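Local coordinates for protein putative NAD-dependent epimerase/dehydratase (Bacillus halodurans, PDB 3E8X) that binds NADP and probably acts as an NAD(P)-dependent epimerase or dehydratase of the short-chain dehydrogenase/reductase superfamily, its substrate being unknown, at residues S178-V182 and N222-I227; S79-A83 and E117-I123. All coordinates share one frame; numbering follows the deposited sequence.

How the interactions relate
Interactions 1 and 2 sit on opposite sides of the chain's centre, their own centres 33 Å apart and their nearest atoms about 22 Å apart. Interaction 2 comes first along the chain and closes before interaction 1 opens. It fastens the loop between strands 68-71 and 87-90 to the C-terminal end of helix 100-121. Interaction 1 pairs strand 181-185 with the end of strand 216-223, just before the last helix, 227-232. All four flanking strands belong to one mixed sheet, which is what connects them. Together they illustrate how one Rossmann-type domain can be tied together by quite different chemistry at distant points.

Interaction 1: S178-V182 and N222-I227; sequences STGKV and NGDTPI
The amide of Asn222 points its ND2 at the carbonyl oxygen of Lys181, and the 3.0 Å bond between Asn222 ND2 and Lys181 O is almost straight (176°), with the acceptor lying in the amide plane. With CG anti to its own carbonyl carbon (chi1 -83°), Asn222 swings this amide across toward the 178-182 segment. The backbone N of Gly223 reaches the same Lys181 O at 3.2 Å, coming from the opposite face of the carbonyl, so two donors grip one oxygen. Outside the pair, Asp199 accepts a further bond from Asn222 ND2, while Asn222 OD1 takes the backbone N-H of Thr196; the amide is thereby fixed against flipping. Thr179 folds its hydroxyl back to accept from Lys181 N (3.1 Å to Thr179 OG1), an ST turn, and a water links that hydroxyl to Gly223 O. Farther along, Val182 and Thr225 exchange two backbone bonds, the shorter from Val182 N to Thr225 O at 2.8 Å, and Ile227 N donates to Gly180 O. On the buried side Val182 CG1 meets Ile227 CG1 at 3.8 Å, the two branched chains crossing at a slant, and the extended Ile227 side chain lays CD1 over one face of the Gly180 carbonyl. Lys181, by contrast, lays its CD beside Asp224 O (3.7 Å) and leads its amine away. In this short antiparallel pairing the 222-227 chain wraps round the start of strand 181-185, Asn222 and Gly223 meeting it before the corner at Asp224 and Thr225, and Pro226, N-cap of helix 227-232, after it, at the sheet edge of a probable SDR-type Rossmann fold.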
ATOM      1  N   SER A 178      11.601 -25.839  17.913  1.00 48.47           N
ATOM      2  CA  SER A 178      11.253 -26.396  16.618  0.60 48.15           C
ATOM      3  C   SER A 178      10.711 -27.798  16.784  1.00 48.12           C
ATOM      4  O   SER A 178      11.219 -28.546  17.613  1.00 47.91           O
ATOM      5  CB  SER A 178      12.489 -26.443  15.721  0.60 47.98           C
ATOM      6  OG  SER A 178      13.565 -27.094  16.366  0.60 48.85           O
ATOM      7  N   THR A 179       9.676 -28.138  15.998  1.00 48.38           N
ATOM      8  CA  THR A 179       9.253 -29.525  15.806  1.00 47.80           C
ATOM      9  C   THR A 179       9.861 -30.126  14.500  1.00 48.15           C
ATOM     10  O   THR A 179       9.946 -31.332  14.362  1.00 47.34           O
ATOM     11  CB  THR A 179       7.718 -29.674  15.696  1.00 48.16           C
ATOM     12  OG1 THR A 179       7.280 -29.243  14.401  1.00 45.35           O
ATOM     13  CG2 THR A 179       7.003 -28.876  16.772  1.00 48.45           C
ATOM     14  N   GLY A 180      10.239 -29.281  13.535  1.00 48.04           N
ATOM     15  CA  GLY A 180      10.767 -29.735  12.254  1.00 47.81           C
ATOM     16  C   GLY A 180       9.694 -30.222  11.292  1.00 48.13           C
ATOM     17  O   GLY A 180      10.038 -30.758  10.225  1.00 48.39           O
ATOM     18  N   LYS A 181       8.414 -30.072  11.667  1.00 47.47           N
ATOM     19  CA  LYS A 181       7.289 -30.697  10.951  1.00 48.04           C
ATOM     20  C   LYS A 181       6.209 -29.649  10.765  1.00 48.06           C
ATOM     21  O   LYS A 181       5.857 -28.918  11.709  1.00 48.11           O
ATOM     22  CB  LYS A 181       6.727 -31.927  11.677  1.00 48.12           C
ATOM     23  CG  LYS A 181       7.673 -33.148  11.791  1.00 49.47           C
ATOM     24  CD  LYS A 181       7.037 -34.329  12.593  1.00 49.62           C
ATOM     25  CE  LYS A 181       7.920 -35.611  12.544  1.00 52.85           C
ATOM     26  NZ  LYS A 181       7.287 -36.965  12.956  1.00 54.82           N
ATOM     27  N   VAL A 182       5.725 -29.553   9.521  1.00 48.01           N
ATOM     28  CA  VAL A 182       4.798 -28.510   9.100  1.00 47.58           C
ATOM     29  C   VAL A 182       3.639 -29.085   8.251  1.00 48.43           C
ATOM     30  O   VAL A 182       3.618 -30.292   7.931  1.00 47.61           O
ATOM     31  CB  VAL A 182       5.520 -27.330   8.372  1.00 47.80           C
ATOM     32  CG1 VAL A 182       6.588 -26.629   9.286  1.00 44.74           C
ATOM     33  CG2 VAL A 182       6.155 -27.744   7.004  1.00 46.23           C
ATOM     34  N   ASN A 222       2.581 -25.409  11.842  1.00 48.74           N
ATOM     35  CA  ASN A 222       3.171 -26.669  12.339  1.00 48.53           C
ATOM     36  C   ASN A 222       2.161 -27.757  12.050  1.00 48.20           C
ATOM     37  O   ASN A 222       0.964 -27.522  12.030  1.00 48.55           O
ATOM     38  CB  ASN A 222       3.558 -26.660  13.842  1.00 48.19           C
ATOM     39  CG  ASN A 222       4.950 -26.031  14.118  1.00 48.30           C
ATOM     40  OD1 ASN A 222       5.025 -25.080  14.870  1.00 49.62           O
ATOM     41  ND2 ASN A 222       6.042 -26.587  13.539  1.00 45.50           N
ATOM     42  N   GLY A 223       2.669 -28.956  11.833  1.00 49.01           N
ATOM     43  CA  GLY A 223       1.866 -30.112  11.419  1.00 48.91           C
ATOM     44  C   GLY A 223       2.705 -31.382  11.529  1.00 48.80           C
ATOM     45  O   GLY A 223       3.542 -31.505  12.445  1.00 50.53           O
ATOM     46  N   ASP A 224       2.557 -32.276  10.565  1.00 48.21           N
ATOM     47  CA  ASP A 224       3.116 -33.610  10.683  1.00 48.11           C
ATOM     48  C   ASP A 224       4.147 -34.021   9.647  1.00 47.63           C
ATOM     49  O   ASP A 224       4.729 -35.090   9.751  1.00 46.62           O
ATOM     50  CB  ASP A 224       1.963 -34.593  10.671  1.00 48.24           C
ATOM     51  CG  ASP A 224       1.142 -34.526  11.960  1.00 50.61           C
ATOM     52  OD1 ASP A 224       1.713 -34.221  13.050  1.00 53.12           O
ATOM     53  OD2 ASP A 224      -0.083 -34.773  11.890  1.00 54.16           O
ATOM     54  N   THR A 225       4.386 -33.184   8.654  1.00 46.54           N
ATOM     55  CA  THR A 225       5.233 -33.555   7.567  1.00 47.16           C
ATOM     56  C   THR A 225       6.600 -32.894   7.754  1.00 47.23           C
ATOM     57  O   THR A 225       6.694 -31.691   7.956  1.00 47.63           O
ATOM     58  CB  THR A 225       4.647 -33.119   6.222  1.00 46.90           C
ATOM     59  OG1 THR A 225       3.279 -33.511   6.143  1.00 46.31           O
ATOM     60  CG2 THR A 225       5.450 -33.681   5.055  1.00 46.57           C
ATOM     61  N   PRO A 226       7.673 -33.690   7.665  1.00 48.65           N
ATOM     62  CA  PRO A 226       9.003 -33.089   7.727  1.00 48.68           C
ATOM     63  C   PRO A 226       9.215 -31.968   6.690  1.00 48.99           C
ATOM     64  O   PRO A 226       8.824 -32.111   5.549  1.00 49.70           O
ATOM     65  CB  PRO A 226       9.931 -34.288   7.497  1.00 49.19           C
ATOM     66  CG  PRO A 226       9.147 -35.472   8.023  1.00 49.50           C
ATOM     67  CD  PRO A 226       7.732 -35.167   7.575  1.00 48.37           C
ATOM     68  N   ILE A 227       9.864 -30.883   7.108  1.00 48.78           N
ATOM     69  CA  ILE A 227      10.070 -29.690   6.294  1.00 48.42           C
ATOM     70  C   ILE A 227      10.737 -29.959   4.918  1.00 48.25           C
ATOM     71  O   ILE A 227      10.347 -29.393   3.935  1.00 48.46           O
ATOM     72  CB  ILE A 227      10.879 -28.589   7.113  1.00 49.29           C
ATOM     73  CG1 ILE A 227       9.981 -27.962   8.196  1.00 48.67           C
ATOM     74  CG2 ILE A 227      11.473 -27.503   6.153  1.00 47.07           C
ATOM     75  CD1 ILE A 227      10.700 -27.256   9.341  1.00 46.84           C
TER
HETATM   76  O   HOH W   1       4.837 -30.118  14.475  1.00 37.98           O

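Interaction 2: S79-A83 and E117-I123; sequences SHAFA and EAEKRGI
Phe82 offers one face of its ring to the aliphatic part of Glu117: Glu117 CG sits 3.7 Å from the Phe82 ring centroid and 17° off the normal, a CH-pi contact displaced toward the rim. Glu117 can do this because its CG lies anti to the backbone N (chi1 -173°) while the chain bends at chi2 (66°), which lays the methylene over the ring and carries the carboxylate on to Ser79, whose CB is 3.4 Å from Glu117 OE1. The ring's edge is met in plane by Ile123, with 3.7 Å between Phe82 CD2 and Ile123 CD1, and those two side chains cross at about a right angle. Arg121, one helical turn beyond Glu117, runs extended from CG to NE and passes Phe82 closely, Arg121 CD lying 3.4 Å from Phe82 CB. Its NE forms a salt bridge with Glu117 OE1 (3.1 Å), using that oxygen's anti lone pair, and NH2 makes a weak bond to Ser79 O at 3.0 Å. The backbone around Ala83 lies over one face of the guanidinium, Ala83 N above its centre. Beyond this group the helix ends in a Schellman motif at Gly122, which turns the chain so that Ile123 can reach Phe82. Trading Glu117 for an alanine would probably leave Arg121 NE without its carboxylate mate and open a gap over the Phe82 face. The chemistry thus joins an apolar contact on the Phe82 ring to a charged pair beside it: one glutamate serves both, and its carboxylate probably helps hold the arginine where it can reach a 3-10 turn's backbone.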
ATOM      1  N   SER A  79      20.815   1.171  -0.400  1.00 48.50           N
ATOM      2  CA  SER A  79      21.232   0.474  -1.615  1.00 48.24           C
ATOM      3  C   SER A  79      22.590  -0.215  -1.465  1.00 47.84           C
ATOM      4  O   SER A  79      22.789  -1.282  -2.013  1.00 46.34           O
ATOM      5  CB  SER A  79      21.217   1.387  -2.857  1.00 47.75           C
ATOM      6  OG  SER A  79      21.826   2.624  -2.618  1.00 49.81           O
ATOM      7  N   HIS A  80      23.499   0.366  -0.689  1.00 48.26           N
ATOM      8  CA  HIS A  80      24.808  -0.269  -0.429  1.00 48.87           C
ATOM      9  C   HIS A  80      24.689  -1.701   0.098  1.00 49.33           C
ATOM     10  O   HIS A  80      25.564  -2.527  -0.160  1.00 49.87           O
ATOM     11  CB  HIS A  80      25.665   0.583   0.528  1.00 48.87           C
ATOM     12  CG  HIS A  80      25.071   0.767   1.895  1.00 50.77           C
ATOM     13  ND1 HIS A  80      24.022   1.636   2.147  1.00 51.47           N
ATOM     14  CD2 HIS A  80      25.406   0.227   3.094  1.00 50.64           C
ATOM     15  CE1 HIS A  80      23.734   1.612   3.437  1.00 50.71           C
ATOM     16  NE2 HIS A  80      24.554   0.762   4.032  1.00 50.65           N
ATOM     17  N   ALA A  81      23.594  -1.978   0.806  1.00 49.72           N
ATOM     18  CA  ALA A  81      23.328  -3.285   1.445  1.00 50.34           C
ATOM     19  C   ALA A  81      23.242  -4.428   0.449  1.00 50.21           C
ATOM     20  O   ALA A  81      23.513  -5.562   0.817  1.00 50.76           O
ATOM     21  CB  ALA A  81      22.035  -3.227   2.249  1.00 49.79           C
ATOM     22  N   PHE A  82      22.904  -4.109  -0.804  1.00 49.64           N
ATOM     23  CA  PHE A  82      22.582  -5.112  -1.833  1.00 49.54           C
ATOM     24  C   PHE A  82      23.777  -5.502  -2.696  1.00 49.16           C
ATOM     25  O   PHE A  82      23.636  -6.310  -3.601  1.00 49.82           O
ATOM     26  CB  PHE A  82      21.426  -4.625  -2.693  1.00 49.10           C
ATOM     27  CG  PHE A  82      20.091  -4.708  -2.008  1.00 49.31           C
ATOM     28  CD1 PHE A  82      19.747  -3.823  -1.017  1.00 52.54           C
ATOM     29  CD2 PHE A  82      19.175  -5.659  -2.361  1.00 48.07           C
ATOM     30  CE1 PHE A  82      18.515  -3.926  -0.364  1.00 52.81           C
ATOM     31  CE2 PHE A  82      17.946  -5.724  -1.738  1.00 48.62           C
ATOM     32  CZ  PHE A  82      17.631  -4.858  -0.735  1.00 49.38           C
ATOM     33  N   ALA A  83      24.948  -4.973  -2.356  1.00 48.65           N
ATOM     34  CA  ALA A  83      26.205  -5.263  -3.046  1.00 49.23           C
ATOM     35  C   ALA A  83      26.634  -6.704  -2.841  1.00 49.05           C
ATOM     36  O   ALA A  83      26.576  -7.225  -1.726  1.00 49.82           O
ATOM     37  CB  ALA A  83      27.301  -4.322  -2.557  1.00 48.74           C
ATOM     38  N   GLU A 117      14.955  -2.339  -5.408  1.00 47.79           N
ATOM     39  CA  GLU A 117      16.417  -2.409  -5.353  1.00 48.25           C
ATOM     40  C   GLU A 117      16.947  -3.747  -5.908  1.00 47.77           C
ATOM     41  O   GLU A 117      17.938  -3.740  -6.586  1.00 47.35           O
ATOM     42  CB  GLU A 117      16.913  -2.190  -3.932  1.00 48.83           C
ATOM     43  CG  GLU A 117      18.427  -2.096  -3.847  1.00 50.34           C
ATOM     44  CD  GLU A 117      18.978  -0.861  -4.544  1.00 52.67           C
ATOM     45  OE1 GLU A 117      20.138  -0.954  -5.048  1.00 53.75           O
ATOM     46  OE2 GLU A 117      18.246   0.174  -4.583  1.00 53.23           O
ATOM     47  N   ALA A 118      16.277  -4.871  -5.612  1.00 48.01           N
ATOM     48  CA  ALA A 118      16.622  -6.169  -6.177  1.00 47.98           C
ATOM     49  C   ALA A 118      16.474  -6.180  -7.705  1.00 48.01           C
ATOM     50  O   ALA A 118      17.394  -6.634  -8.386  1.00 47.51           O
ATOM     51  CB  ALA A 118      15.822  -7.319  -5.522  1.00 48.19           C
ATOM     52  N   GLU A 119      15.366  -5.660  -8.251  1.00 48.21           N
ATOM     53  CA  GLU A 119      15.224  -5.523  -9.712  1.00 48.91           C
ATOM     54  C   GLU A 119      16.323  -4.686 -10.369  1.00 49.31           C
ATOM     55  O   GLU A 119      16.921  -5.103 -11.378  1.00 49.30           O
ATOM     56  CB  GLU A 119      13.861  -4.940 -10.074  1.00 49.35           C
ATOM     57  CG  GLU A 119      12.758  -5.793  -9.505  1.00 52.05           C
ATOM     58  CD  GLU A 119      11.486  -5.727 -10.234  1.00 53.58           C
ATOM     59  OE1 GLU A 119      10.692  -4.827  -9.894  1.00 58.76           O
ATOM     60  OE2 GLU A 119      11.269  -6.597 -11.100  1.00 53.26           O
ATOM     61  N   LYS A 120      16.542  -3.499  -9.802  1.00 49.13           N
ATOM     62  CA  LYS A 120      17.566  -2.565 -10.225  0.60 49.54           C
ATOM     63  C   LYS A 120      18.916  -3.279 -10.358  1.00 49.02           C
ATOM     64  O   LYS A 120      19.594  -3.188 -11.366  1.00 48.49           O
ATOM     65  CB  LYS A 120      17.586  -1.440  -9.172  0.60 49.68           C
ATOM     66  CG  LYS A 120      18.548  -0.305  -9.350  0.60 50.58           C
ATOM     67  CD  LYS A 120      18.372   0.737  -8.220  0.60 51.38           C
ATOM     68  CE  LYS A 120      16.903   1.219  -8.068  0.60 53.00           C
ATOM     69  NZ  LYS A 120      16.777   2.614  -7.497  0.60 53.57           N
ATOM     70  N   ARG A 121      19.283  -4.008  -9.316  1.00 49.25           N
ATOM     71  CA  ARG A 121      20.557  -4.742  -9.275  1.00 49.30           C
ATOM     72  C   ARG A 121      20.607  -6.082 -10.023  1.00 48.61           C
ATOM     73  O   ARG A 121      21.681  -6.590 -10.260  1.00 47.95           O
ATOM     74  CB  ARG A 121      21.003  -4.930  -7.830  1.00 49.85           C
ATOM     75  CG  ARG A 121      21.450  -3.586  -7.211  1.00 52.40           C
ATOM     76  CD  ARG A 121      22.155  -3.857  -5.920  1.00 52.98           C
ATOM     77  NE  ARG A 121      22.689  -2.674  -5.244  1.00 51.37           N
ATOM     78  CZ  ARG A 121      23.990  -2.375  -5.190  1.00 51.48           C
ATOM     79  NH1 ARG A 121      24.906  -3.131  -5.804  1.00 50.10           N
ATOM     80  NH2 ARG A 121      24.378  -1.308  -4.512  1.00 51.73           N
ATOM     81  N   GLY A 122      19.475  -6.609 -10.457  1.00 48.01           N
ATOM     82  CA  GLY A 122      19.457  -7.893 -11.126  1.00 48.21           C
ATOM     83  C   GLY A 122      19.578  -9.092 -10.184  1.00 47.98           C
ATOM     84  O   GLY A 122      19.916 -10.161 -10.635  1.00 46.92           O
ATOM     85  N   ILE A 123      19.275  -8.909  -8.884  1.00 48.01           N
ATOM     86  CA  ILE A 123      19.240 -10.006  -7.919  1.00 47.74           C
ATOM     87  C   ILE A 123      17.917 -10.738  -8.148  1.00 48.13           C
ATOM     88  O   ILE A 123      16.857 -10.182  -7.930  1.00 49.80           O
ATOM     89  CB  ILE A 123      19.334  -9.481  -6.476  1.00 47.70           C
ATOM     90  CG1 ILE A 123      20.633  -8.708  -6.266  1.00 46.90           C
ATOM     91  CG2 ILE A 123      19.258 -10.645  -5.453  1.00 47.63           C
ATOM     92  CD1 ILE A 123      20.633  -7.867  -4.982  1.00 46.44           C
TER